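Local coordinates for protein nonribosomal peptide synthase (Streptomyces sp. MJ635-86F5, PDB 5JJP) that adenylates aliphatic beta-amino acids, probably binding ATP to activate them as other ligases of the ANL superfamily do, at residues D85-E90 and L134-A139; E90-A95 and T114-P119; E382-S387 and V418-D423; P388-G393 and A403-D408. All blocks are in the same frame, centred on the assembly; numbering follows the deposited sequence.

Contact 1: D85-E90 and L134-A139; sequences DRVVLE and LFLQAA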
loop_
_atom_site.group_PDB
_atom_site.type_symbol
_atom_site.label_atom_id
_atom_site.label_comp_id
_atom_site.label_asym_id
_atom_site.label_seq_id
_atom_site.Cartn_x
_atom_site.Cartn_y
_atom_site.Cartn_z
ATOM N N ASP A 85 -15.603 12.806 -4.174
ATOM C CA ASP A 85 -15.916 12.170 -5.459
ATOM C C ASP A 85 -14.829 11.193 -5.798
ATOM O O ASP A 85 -13.655 11.527 -5.699
ATOM C CB ASP A 85 -16.053 13.240 -6.577
ATOM C CG ASP A 85 -17.294 14.083 -6.433
ATOM O OD1 ASP A 85 -18.163 13.717 -5.617
ATOM O OD2 ASP A 85 -17.425 15.099 -7.152
ATOM N N ARG A 86 -15.225 9.990 -6.194
ATOM C CA ARG A 86 -14.251 8.962 -6.582
ATOM C C ARG A 86 -13.711 9.123 -7.969
ATOM O O ARG A 86 -14.386 9.609 -8.872
ATOM C CB ARG A 86 -14.785 7.569 -6.444
ATOM C CG ARG A 86 -15.038 7.188 -4.981
ATOM C CD ARG A 86 -16.538 7.147 -4.705
ATOM N NE ARG A 86 -17.014 8.400 -4.270
ATOM C CZ ARG A 86 -18.236 8.891 -4.453
ATOM N NH1 ARG A 86 -19.197 8.253 -5.135
ATOM N NH2 ARG A 86 -18.479 10.070 -3.915
ATOM N N VAL A 87 -12.453 8.748 -8.090
ATOM C CA VAL A 87 -11.742 8.715 -9.334
ATOM C C VAL A 87 -11.170 7.301 -9.518
ATOM O O VAL A 87 -10.523 6.786 -8.629
ATOM C CB VAL A 87 -10.590 9.701 -9.237
ATOM C CG1 VAL A 87 -9.689 9.596 -10.476
ATOM C CG2 VAL A 87 -11.140 11.090 -9.074
ATOM N N VAL A 88 -11.445 6.645 -10.637
ATOM C CA VAL A 88 -10.762 5.394 -10.977
ATOM C C VAL A 88 -9.462 5.800 -11.630
ATOM O O VAL A 88 -9.482 6.481 -12.643
ATOM C CB VAL A 88 -11.555 4.523 -11.951
ATOM C CG1 VAL A 88 -10.819 3.243 -12.244
ATOM C CG2 VAL A 88 -12.903 4.193 -11.361
ATOM N N LEU A 89 -8.347 5.400 -11.042
ATOM C CA LEU A 89 -7.037 5.723 -11.558
ATOM C C LEU A 89 -6.372 4.439 -12.152
ATOM O O LEU A 89 -5.996 3.519 -11.422
ATOM C CB LEU A 89 -6.204 6.314 -10.430
ATOM C CG LEU A 89 -4.798 6.748 -10.720
ATOM C CD1 LEU A 89 -4.802 7.764 -11.838
ATOM C CD2 LEU A 89 -4.158 7.337 -9.495
ATOM N N GLU A 90 -6.300 4.382 -13.477
ATOM C CA GLU A 90 -5.848 3.169 -14.165
ATOM C C GLU A 90 -4.516 3.368 -14.873
ATOM O O GLU A 90 -4.428 4.139 -15.825
ATOM C CB GLU A 90 -6.885 2.716 -15.168
ATOM C CG GLU A 90 -6.520 1.452 -15.931
ATOM C CD GLU A 90 -7.765 0.814 -16.576
ATOM O OE1 GLU A 90 -8.676 0.364 -15.817
ATOM O OE2 GLU A 90 -7.832 0.740 -17.844
ATOM N N LEU A 134 -14.945 10.337 -12.321
ATOM C CA LEU A 134 -13.851 10.440 -13.313
ATOM C C LEU A 134 -13.097 9.132 -13.454
ATOM O O LEU A 134 -12.783 8.462 -12.467
ATOM C CB LEU A 134 -12.903 11.544 -12.877
ATOM C CG LEU A 134 -11.716 11.885 -13.805
ATOM C CD1 LEU A 134 -12.175 12.479 -15.131
ATOM C CD2 LEU A 134 -10.799 12.838 -13.114
ATOM N N PHE A 135 -12.844 8.740 -14.684
ATOM C CA PHE A 135 -11.965 7.636 -14.993
ATOM C C PHE A 135 -10.693 8.268 -15.548
ATOM O O PHE A 135 -10.709 8.888 -16.606
ATOM C CB PHE A 135 -12.584 6.733 -16.024
ATOM C CG PHE A 135 -11.700 5.571 -16.447
ATOM C CD1 PHE A 135 -11.679 4.417 -15.717
ATOM C CD2 PHE A 135 -10.881 5.660 -17.590
ATOM C CE1 PHE A 135 -10.912 3.355 -16.100
ATOM C CE2 PHE A 135 -10.119 4.597 -17.996
ATOM C CZ PHE A 135 -10.145 3.433 -17.239
ATOM N N LEU A 136 -9.599 8.120 -14.817
ATOM C CA LEU A 136 -8.340 8.835 -15.101
ATOM C C LEU A 136 -7.277 7.802 -15.469
ATOM O O LEU A 136 -6.903 7.017 -14.626
ATOM C CB LEU A 136 -7.916 9.559 -13.843
ATOM C CG LEU A 136 -6.582 10.278 -13.918
ATOM C CD1 LEU A 136 -6.534 11.193 -15.135
ATOM C CD2 LEU A 136 -6.337 11.075 -12.658
ATOM N N GLN A 137 -6.876 7.738 -16.732
ATOM C CA GLN A 137 -5.973 6.680 -17.184
ATOM C C GLN A 137 -4.651 7.255 -17.719
ATOM O O GLN A 137 -4.549 8.433 -17.941
ATOM C CB GLN A 137 -6.655 5.763 -18.232
ATOM C CG GLN A 137 -6.938 6.389 -19.564
ATOM C CD GLN A 137 -7.738 5.472 -20.497
ATOM O OE1 GLN A 137 -7.435 4.289 -20.673
ATOM N NE2 GLN A 137 -8.732 6.045 -21.146
ATOM N N ALA A 138 -3.683 6.381 -17.966
ATOM C CA ALA A 138 -2.368 6.780 -18.449
ATOM C C ALA A 138 -2.454 7.387 -19.819
ATOM O O ALA A 138 -3.449 7.197 -20.498
ATOM C CB ALA A 138 -1.446 5.586 -18.488
ATOM N N ALA A 139 -1.410 8.126 -20.212
ATOM C CA ALA A 139 -1.309 8.688 -21.571
ATOM C C ALA A 139 -1.598 7.644 -22.643
ATOM O O ALA A 139 -2.413 7.857 -23.536
ATOM C CB ALA A 139 0.093 9.257 -21.800
HETATM O O HOH W 1 -3.781 3.303 -18.214
#

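Contact 2: E90-A95 and T114-P119; sequences ESPATA and TIPETP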
loop_
_atom_site.group_PDB
_atom_site.type_symbol
_atom_site.label_atom_id
_atom_site.label_comp_id
_atom_site.label_asym_id
_atom_site.label_seq_id
_atom_site.Cartn_x
_atom_site.Cartn_y
_atom_site.Cartn_z
ATOM N N GLU A 90 -6.300 4.382 -13.477
ATOM C CA GLU A 90 -5.848 3.169 -14.165
ATOM C C GLU A 90 -4.516 3.368 -14.873
ATOM O O GLU A 90 -4.428 4.139 -15.825
ATOM C CB GLU A 90 -6.885 2.716 -15.168
ATOM C CG GLU A 90 -6.520 1.452 -15.931
ATOM C CD GLU A 90 -7.765 0.814 -16.576
ATOM O OE1 GLU A 90 -8.676 0.364 -15.817
ATOM O OE2 GLU A 90 -7.832 0.740 -17.844
ATOM N N SER A 91 -3.508 2.681 -14.389
ATOM C CA SER A 91 -2.182 2.827 -14.931
ATOM C C SER A 91 -1.252 1.808 -14.335
ATOM O O SER A 91 -1.430 1.381 -13.190
ATOM C CB SER A 91 -1.649 4.252 -14.665
ATOM O OG SER A 91 -0.257 4.403 -14.928
ATOM N N PRO A 92 -0.256 1.364 -15.130
ATOM C CA PRO A 92 0.804 0.693 -14.422
ATOM C C PRO A 92 1.464 1.688 -13.458
ATOM O O PRO A 92 1.373 2.881 -13.653
ATOM C CB PRO A 92 1.750 0.230 -15.534
ATOM C CG PRO A 92 1.483 1.162 -16.664
ATOM C CD PRO A 92 0.053 1.542 -16.557
ATOM N N ALA A 93 2.112 1.159 -12.425
ATOM C CA ALA A 93 2.893 1.968 -11.483
ATOM C C ALA A 93 4.067 2.678 -12.180
ATOM O O ALA A 93 5.020 2.049 -12.560
ATOM C CB ALA A 93 3.418 1.092 -10.362
ATOM N N THR A 94 3.986 3.999 -12.281
ATOM C CA THR A 94 5.012 4.830 -12.904
ATOM C C THR A 94 5.111 6.108 -12.131
ATOM O O THR A 94 4.191 6.461 -11.398
ATOM C CB THR A 94 4.604 5.232 -14.339
ATOM O OG1 THR A 94 3.389 5.984 -14.309
ATOM C CG2 THR A 94 4.417 3.982 -15.200
ATOM N N ALA A 95 6.191 6.853 -12.342
ATOM C CA ALA A 95 6.330 8.143 -11.696
ATOM C C ALA A 95 5.101 9.036 -11.920
ATOM O O ALA A 95 4.649 9.705 -11.003
ATOM C CB ALA A 95 7.610 8.864 -12.207
ATOM N N THR A 114 -6.328 0.891 -10.451
ATOM C CA THR A 114 -6.671 -0.163 -11.392
ATOM C C THR A 114 -5.509 -0.298 -12.381
ATOM O O THR A 114 -4.716 0.640 -12.540
ATOM C CB THR A 114 -8.031 0.260 -12.015
ATOM O OG1 THR A 114 -9.114 -0.297 -11.242
ATOM C CG2 THR A 114 -8.194 -0.159 -13.339
ATOM N N ILE A 115 -5.403 -1.422 -13.056
ATOM C CA ILE A 115 -4.481 -1.524 -14.186
ATOM C C ILE A 115 -5.217 -1.874 -15.461
ATOM O O ILE A 115 -6.371 -2.342 -15.399
ATOM C CB ILE A 115 -3.369 -2.523 -13.919
ATOM C CG1 ILE A 115 -3.949 -3.875 -13.472
ATOM C CG2 ILE A 115 -2.450 -1.966 -12.832
ATOM C CD1 ILE A 115 -2.916 -5.012 -13.493
ATOM N N PRO A 116 -4.581 -1.589 -16.617
ATOM C CA PRO A 116 -5.197 -1.902 -17.909
ATOM C C PRO A 116 -5.714 -3.338 -18.027
ATOM O O PRO A 116 -6.754 -3.566 -18.662
ATOM C CB PRO A 116 -4.058 -1.635 -18.921
ATOM C CG PRO A 116 -3.234 -0.560 -18.258
ATOM C CD PRO A 116 -3.289 -0.876 -16.792
ATOM N N GLU A 117 -5.010 -4.272 -17.382
ATOM C CA GLU A 117 -5.332 -5.694 -17.441
ATOM C C GLU A 117 -6.449 -6.086 -16.501
ATOM O O GLU A 117 -6.839 -7.244 -16.456
ATOM C CB GLU A 117 -4.078 -6.498 -17.112
ATOM C CG GLU A 117 -2.931 -6.334 -18.127
ATOM C CD GLU A 117 -2.083 -5.085 -17.926
ATOM O OE1 GLU A 117 -2.110 -4.486 -16.849
ATOM O OE2 GLU A 117 -1.389 -4.678 -18.879
ATOM N N THR A 118 -6.888 -5.166 -15.655
ATOM C CA THR A 118 -8.018 -5.448 -14.784
ATOM C C THR A 118 -9.246 -5.777 -15.685
ATOM O O THR A 118 -9.633 -4.957 -16.539
ATOM C CB THR A 118 -8.369 -4.234 -13.902
ATOM O OG1 THR A 118 -7.266 -3.885 -13.050
ATOM C CG2 THR A 118 -9.566 -4.565 -13.006
ATOM N N PRO A 119 -9.858 -6.952 -15.485
ATOM C CA PRO A 119 -10.997 -7.374 -16.303
ATOM C C PRO A 119 -12.127 -6.356 -16.315
ATOM O O PRO A 119 -12.540 -5.844 -15.267
ATOM C CB PRO A 119 -11.463 -8.661 -15.623
ATOM C CG PRO A 119 -10.241 -9.173 -14.894
ATOM C CD PRO A 119 -9.606 -7.904 -14.379
#

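Contact 3: E382-S387 and V418-D423; sequences EIYLRS and VFRTGD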
loop_
_atom_site.group_PDB
_atom_site.type_symbol
_atom_site.label_atom_id
_atom_site.label_comp_id
_atom_site.label_asym_id
_atom_site.label_seq_id
_atom_site.Cartn_x
_atom_site.Cartn_y
_atom_site.Cartn_z
ATOM N N GLU A 382 -9.998 -15.874 17.173
ATOM C CA GLU A 382 -9.999 -14.911 16.069
ATOM C C GLU A 382 -9.198 -13.670 16.436
ATOM O O GLU A 382 -9.323 -13.164 17.562
ATOM C CB GLU A 382 -11.412 -14.461 15.745
ATOM C CG GLU A 382 -11.454 -13.498 14.579
ATOM C CD GLU A 382 -12.868 -13.108 14.178
ATOM O OE1 GLU A 382 -13.802 -13.370 14.972
ATOM O OE2 GLU A 382 -13.007 -12.474 13.111
ATOM N N ILE A 383 -8.352 -13.207 15.508
ATOM C CA ILE A 383 -7.548 -11.980 15.772
ATOM C C ILE A 383 -8.445 -10.760 15.653
ATOM O O ILE A 383 -9.122 -10.616 14.655
ATOM C CB ILE A 383 -6.355 -11.786 14.810
ATOM C CG1 ILE A 383 -5.378 -12.948 14.903
ATOM C CG2 ILE A 383 -5.606 -10.502 15.132
ATOM C CD1 ILE A 383 -4.420 -13.021 13.718
ATOM N N TYR A 384 -8.497 -9.970 16.732
ATOM C CA TYR A 384 -9.066 -8.617 16.758
ATOM C C TYR A 384 -7.910 -7.599 16.771
ATOM O O TYR A 384 -7.013 -7.685 17.595
ATOM C CB TYR A 384 -9.909 -8.361 17.991
ATOM C CG TYR A 384 -11.262 -9.061 18.038
ATOM C CD1 TYR A 384 -11.453 -10.338 17.485
ATOM C CD2 TYR A 384 -12.323 -8.487 18.724
ATOM C CE1 TYR A 384 -12.687 -10.990 17.586
ATOM C CE2 TYR A 384 -13.560 -9.112 18.828
ATOM C CZ TYR A 384 -13.735 -10.368 18.278
ATOM O OH TYR A 384 -14.946 -10.989 18.360
ATOM N N LEU A 385 -7.953 -6.641 15.815
ATOM C CA LEU A 385 -6.898 -5.625 15.660
ATOM C C LEU A 385 -7.375 -4.260 16.167
ATOM O O LEU A 385 -8.379 -3.723 15.729
ATOM C CB LEU A 385 -6.471 -5.560 14.222
ATOM C CG LEU A 385 -5.442 -4.522 13.822
ATOM C CD1 LEU A 385 -4.047 -4.776 14.361
ATOM C CD2 LEU A 385 -5.406 -4.518 12.312
ATOM N N ARG A 386 -6.637 -3.738 17.136
ATOM C CA ARG A 386 -6.837 -2.445 17.685
ATOM C C ARG A 386 -5.739 -1.562 17.054
ATOM O O ARG A 386 -4.559 -1.769 17.293
ATOM C CB ARG A 386 -6.665 -2.519 19.200
ATOM C CG ARG A 386 -6.873 -1.220 19.940
ATOM C CD ARG A 386 -6.530 -1.366 21.406
ATOM N NE ARG A 386 -7.250 -2.485 22.030
ATOM C CZ ARG A 386 -8.463 -2.367 22.580
ATOM N NH1 ARG A 386 -9.115 -1.211 22.590
ATOM N NH2 ARG A 386 -9.009 -3.413 23.136
ATOM N N SER A 387 -6.128 -0.554 16.283
ATOM C CA SER A 387 -5.159 0.241 15.579
ATOM C C SER A 387 -5.727 1.537 15.026
ATOM O O SER A 387 -6.819 1.535 14.453
ATOM C CB SER A 387 -4.634 -0.591 14.394
ATOM O OG SER A 387 -3.836 0.188 13.500
ATOM N N VAL A 418 -12.739 -1.789 17.229
ATOM C CA VAL A 418 -11.682 -2.719 16.966
ATOM C C VAL A 418 -12.115 -3.534 15.722
ATOM O O VAL A 418 -13.299 -3.551 15.404
ATOM C CB VAL A 418 -11.523 -3.526 18.281
ATOM C CG1 VAL A 418 -11.646 -5.018 18.091
ATOM C CG2 VAL A 418 -10.267 -3.109 19.032
ATOM N N PHE A 419 -11.177 -4.184 15.035
ATOM C CA PHE A 419 -11.444 -4.871 13.759
ATOM C C PHE A 419 -11.377 -6.389 13.916
ATOM O O PHE A 419 -10.330 -6.937 14.287
ATOM C CB PHE A 419 -10.396 -4.417 12.707
ATOM C CG PHE A 419 -10.437 -5.177 11.395
ATOM C CD1 PHE A 419 -11.639 -5.369 10.729
ATOM C CD2 PHE A 419 -9.280 -5.679 10.842
ATOM C CE1 PHE A 419 -11.670 -6.049 9.526
ATOM C CE2 PHE A 419 -9.289 -6.366 9.658
ATOM C CZ PHE A 419 -10.491 -6.547 8.984
ATOM N N ARG A 420 -12.500 -7.057 13.676
ATOM C CA ARG A 420 -12.506 -8.506 13.631
ATOM C C ARG A 420 -11.958 -8.903 12.286
ATOM O O ARG A 420 -12.640 -8.717 11.288
ATOM C CB ARG A 420 -13.904 -9.084 13.766
ATOM C CG ARG A 420 -14.582 -8.821 15.112
ATOM C CD ARG A 420 -15.926 -9.513 15.145
ATOM N NE ARG A 420 -15.779 -10.967 14.999
ATOM C CZ ARG A 420 -16.791 -11.844 14.954
ATOM N NH1 ARG A 420 -18.047 -11.426 15.057
ATOM N NH2 ARG A 420 -16.529 -13.142 14.777
ATOM N N THR A 421 -10.761 -9.494 12.292
ATOM C CA THR A 421 -10.002 -9.769 11.078
ATOM C C THR A 421 -10.504 -10.886 10.244
ATOM O O THR A 421 -10.133 -10.990 9.117
ATOM C CB THR A 421 -8.535 -10.172 11.396
ATOM O OG1 THR A 421 -8.511 -11.341 12.221
ATOM C CG2 THR A 421 -7.819 -9.054 12.131
ATOM N N GLY A 422 -11.248 -11.800 10.841
ATOM C CA GLY A 422 -11.587 -13.062 10.182
ATOM C C GLY A 422 -10.424 -14.032 10.147
ATOM O O GLY A 422 -10.502 -15.054 9.471
ATOM N N ASP A 423 -9.318 -13.717 10.808
ATOM C CA ASP A 423 -8.177 -14.632 10.867
ATOM C C ASP A 423 -8.174 -15.413 12.192
ATOM O O ASP A 423 -8.432 -14.846 13.253
ATOM C CB ASP A 423 -6.842 -13.859 10.754
ATOM C CG ASP A 423 -6.644 -13.187 9.425
ATOM O OD1 ASP A 423 -7.143 -13.710 8.399
ATOM O OD2 ASP A 423 -5.954 -12.131 9.389
#

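Contact 4: P388-G393 and A403-D408; sequences PALFSG and AALVPD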
loop_
_atom_site.group_PDB
_atom_site.type_symbol
_atom_site.label_atom_id
_atom_site.label_comp_id
_atom_site.label_asym_id
_atom_site.label_seq_id
_atom_site.Cartn_x
_atom_site.Cartn_y
_atom_site.Cartn_z
ATOM N N PRO A 388 -4.905 2.596 15.019
ATOM C CA PRO A 388 -5.280 3.797 14.320
ATOM C C PRO A 388 -5.313 3.696 12.786
ATOM O O PRO A 388 -5.829 4.585 12.113
ATOM C CB PRO A 388 -4.198 4.791 14.775
ATOM C CG PRO A 388 -2.985 3.968 15.027
ATOM C CD PRO A 388 -3.533 2.687 15.563
ATOM N N ALA A 389 -4.764 2.626 12.243
ATOM C CA ALA A 389 -4.710 2.423 10.799
ATOM C C ALA A 389 -5.905 1.720 10.171
ATOM O O ALA A 389 -5.904 1.445 8.972
ATOM C CB ALA A 389 -3.438 1.694 10.464
ATOM N N LEU A 390 -6.970 1.523 10.907
ATOM C CA LEU A 390 -8.140 0.855 10.356
ATOM C C LEU A 390 -8.895 1.672 9.321
ATOM O O LEU A 390 -9.013 2.912 9.414
ATOM C CB LEU A 390 -9.099 0.451 11.468
ATOM C CG LEU A 390 -8.501 -0.557 12.471
ATOM C CD1 LEU A 390 -9.379 -0.739 13.676
ATOM C CD2 LEU A 390 -8.242 -1.896 11.812
ATOM N N PHE A 391 -9.372 0.924 8.307
ATOM C CA PHE A 391 -10.330 1.409 7.320
ATOM C C PHE A 391 -11.552 2.024 7.999
ATOM O O PHE A 391 -11.772 1.811 9.205
ATOM C CB PHE A 391 -10.720 0.301 6.338
ATOM C CG PHE A 391 -11.709 -0.694 6.870
ATOM C CD1 PHE A 391 -11.467 -1.408 8.053
ATOM C CD2 PHE A 391 -12.898 -0.939 6.192
ATOM C CE1 PHE A 391 -12.389 -2.354 8.525
ATOM C CE2 PHE A 391 -13.809 -1.869 6.673
ATOM C CZ PHE A 391 -13.562 -2.538 7.837
ATOM N N SER A 392 -12.258 2.886 7.280
ATOM C CA SER A 392 -13.416 3.593 7.846
ATOM C C SER A 392 -14.706 2.807 7.706
ATOM O O SER A 392 -15.674 3.098 8.393
ATOM C CB SER A 392 -13.613 4.936 7.158
ATOM O OG SER A 392 -12.437 5.706 7.361
ATOM N N GLY A 393 -14.718 1.869 6.756
ATOM C CA GLY A 393 -15.870 1.035 6.541
ATOM C C GLY A 393 -15.838 0.466 5.169
ATOM O O GLY A 393 -14.955 0.794 4.363
ATOM N N ALA A 403 -20.284 -5.347 11.301
ATOM C CA ALA A 403 -19.818 -6.690 11.674
ATOM C C ALA A 403 -18.292 -6.745 11.782
ATOM O O ALA A 403 -17.773 -7.475 12.576
ATOM C CB ALA A 403 -20.309 -7.739 10.674
ATOM N N ALA A 404 -17.584 -5.935 11.007
ATOM C CA ALA A 404 -16.101 -5.944 11.008
ATOM C C ALA A 404 -15.558 -4.988 12.048
ATOM O O ALA A 404 -14.648 -5.346 12.771
ATOM C CB ALA A 404 -15.574 -5.598 9.646
ATOM N N LEU A 405 -16.130 -3.782 12.141
ATOM C CA LEU A 405 -15.702 -2.794 13.123
ATOM C C LEU A 405 -16.625 -2.745 14.336
ATOM O O LEU A 405 -17.692 -2.117 14.283
ATOM C CB LEU A 405 -15.624 -1.417 12.472
ATOM C CG LEU A 405 -14.508 -1.268 11.427
ATOM C CD1 LEU A 405 -14.678 0.040 10.705
ATOM C CD2 LEU A 405 -13.130 -1.295 12.069
ATOM N N VAL A 406 -16.194 -3.383 15.418
ATOM C CA VAL A 406 -17.025 -3.605 16.557
ATOM C C VAL A 406 -16.559 -2.871 17.800
ATOM O O VAL A 406 -15.370 -2.560 17.954
ATOM C CB VAL A 406 -17.171 -5.083 16.854
ATOM C CG1 VAL A 406 -17.557 -5.831 15.596
ATOM C CG2 VAL A 406 -15.889 -5.646 17.414
ATOM N N PRO A 407 -17.502 -2.600 18.714
ATOM C CA PRO A 407 -17.117 -1.974 19.977
ATOM C C PRO A 407 -16.036 -2.783 20.679
ATOM O O PRO A 407 -16.077 -4.018 20.662
ATOM C CB PRO A 407 -18.415 -2.029 20.807
ATOM C CG PRO A 407 -19.502 -2.016 19.794
ATOM C CD PRO A 407 -18.957 -2.895 18.681
ATOM N N ASP A 408 -15.040 -2.091 21.212
ATOM C CA ASP A 408 -13.973 -2.728 21.958
ATOM C C ASP A 408 -14.567 -3.735 22.950
ATOM O O ASP A 408 -15.269 -3.351 23.871
ATOM C CB ASP A 408 -13.211 -1.641 22.694
ATOM C CG ASP A 408 -12.066 -2.156 23.513
ATOM O OD1 ASP A 408 -11.762 -3.355 23.516
ATOM O OD2 ASP A 408 -11.438 -1.311 24.168
#

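Contact 1: D85-E90 and L134-A139
The ring of F135 lies across the side chains of V88 and E90 on the neighbouring strand, swung out by CG standing anti to the backbone N (chi1 178°). V88 approaches it obliquely, V88 CG1 lying 3.8 Å from F135 CD1. E90 is extended and reaches the ring at its edge: E90 CD lies 3.6 Å from F135 CZ, with carboxylate and ring planes almost perpendicular (87°). A salt bridge to R143 holds OE2 of that buried carboxylate. Strands 87-90 and 134-138 run parallel, and in the order 2-1-3 of an alpha/beta sheet 87-90 sits between 111-114 and 134-138. The evidence is the alternating bond ladder: V88 N donates to L134 O (2.9 Å), L136 N to V88 O (2.7 Å, 173° at the hydrogen), and E90 N to L136 O (2.9 Å). An alanine at F135 takes away the ring that V88 CG1 and the E90 carboxylate share, and would probably loosen the packing on this face. On the face of V87, L89, L134 and L136, L89 and L136 run alongside each other in the same sense, L89 CD1 3.7 Å from L136 CG, and both pack against F155; V87 CG1 crosses obliquely to L136 CB at 3.8 Å.

Contact 2: E90-A95 and T114-P119
A single backbone bond ties the segments directly: S91 N donates to T114 O over 3.0 Å with an N-H...O angle of 155°, arriving from 28° above the carbonyl plane. T114 O also receives a CA-H...O contact from E90 CA at 3.2 Å, so one carbonyl serves two neighbouring residues, which is consistent with the parallel pairing of E90 with T114. Beside it the side chains meet without polar bonds. The aliphatic part of E90 runs past the ring of P116, E90 CG being 4.1 Å from P116 CD. P92 and P116 cross at about a right angle, touching through their CD atoms at 4.1 Å. The CG2 branch of I115 rests 3.5 Å from S91 O.

The next shell holds these groups in shape. A type I turn from I115 to T118 is closed by T118 N, 2.9 Å from I115 O, and the T118 OG1 hydroxyl donates to the same oxygen in the carbonyl plane, on a lone pair. In 90-95, S91 OG donates forward to P92 O, the carbonyl of the next residue, at 2.6 Å, which fastens the hydroxyl to its own chain. R143, the partner of E90, also bonds T118 O. Strand 87-90, helix 95-107 and strand 111-114 form a beta-alpha-beta crossover, and the two segments leave the C-terminal ends of its parallel strands, leading into helices 95-107 and 120-130. T94 N-caps the first by bonding A97 N, and P119 takes the N-cap position of the second.

Contact 3: E382-S387 and V418-D423
Main-chain bonds define an antiparallel pairing, the strand directions 151° apart. L385 N donates to F419 O at 2.8 Å, and F419 N returns a bond to L385 O, making L385 and F419 a hydrogen-bonded pair. Further along, I383 N reaches D423 O at 2.8 Å, nearly along the C=O axis. I383 O takes two donors from T421, the amide and the hydroxyl. T421 OG1 lies 2.6 Å from I383 O and also accepts from D423 N, an ST turn where the chain rounds its corner at G422. T421-G422-D423 is the TGD motif of adenylation domains, whose aspartate binds the nucleotide ribose in relatives.

The ionic group is E382 with R420. E382 OE1 receives R420 NH2 at 2.7 Å on its syn lone pair and R420 NE at 3.1 Å from above the carboxylate plane. E382 OE2 uses its anti lone pair for G422 N, 2.9 Å away. An alanine at E382 removes these acceptors and would probably loosen the corner and let the guanidinium move.

Among apolar contacts, R420 CG sits over one face of the Y384 ring, 3.8 Å from its centroid, a CH-pi contact, and V418 CG1 lies 3.6 Å from Y384 CD2; Y367 also stacks with this ring.

With three N-H donors, two of them from R420, the buried E382 carboxylate is likely to stay ionised, coupling the strand to the bend in its neighbour.

Contact 4: P388-G393 and A403-D408
L405 is the bump of this interface. Its side chain, with CG anti to the carbonyl carbon (chi1 -68°), projects into a hollow formed by the F391 ring, the tip of L390 and the backbone of 391-393. The ring makes one wall: L405 CD1 stands over its face, 4.3 Å from the centroid and 24° off the normal, in a CH-pi contact displaced toward the rim. L405 CG is 3.8 Å from F391 CE1, which places the branch point against the same wall. Carbonyl oxygens form the floor, F391 O at 3.7 Å and S392 O at 4.0 Å from L405 CD1. The other methyl, L405 CD2, faces L390 CD1 at 4.1 Å, the two leucine side chains running antiparallel past one another.

F391 adopts the crowded rotamer, CG between the backbone N and the carbonyl carbon (chi1 78°), which brings its ring across to 403-408. There a smaller bump, A404 CB, meets the ring edge 4.1 Å from F391 CZ. The segments share no hydrogen bond; their backbones stay well apart, 7.6 Å between the CA atoms of G393 and L405, so the gap is bridged by side chains, and by L405 against the backbone of 391-392.

F419 extends the cluster, edge-to-face with F391 and touching L390 and A404. The arrangement is an apolar cluster at a helix-to-strand junction, where helix 398-404 leads into strand 405-407, which pairs antiparallel with 417-427.

In the fold
The four contacts form two pairs. Contacts 1 and 2 share E90, their centres 10 Å apart, and join adjacent parallel strands of one mixed sheet: L89 O and T114 N are 2.8 Å apart, a probable hydrogen bond. Contact 3 and strand 405-407 of contact 4 lie in the antiparallel sheet; the centres of the two contacts are 8 Å apart, and a salt bridge between R386 NH2 and D408 OD1 (2.8 Å) joins them. The pairs are remote, with centres of contacts 1 and 3 about 32 Å apart; contacts 2 and 3 lie on opposite sides of the chain's centre. Segment 418-423 of contact 3 holds the TGD motif, which in relatives borders the nucleotide site.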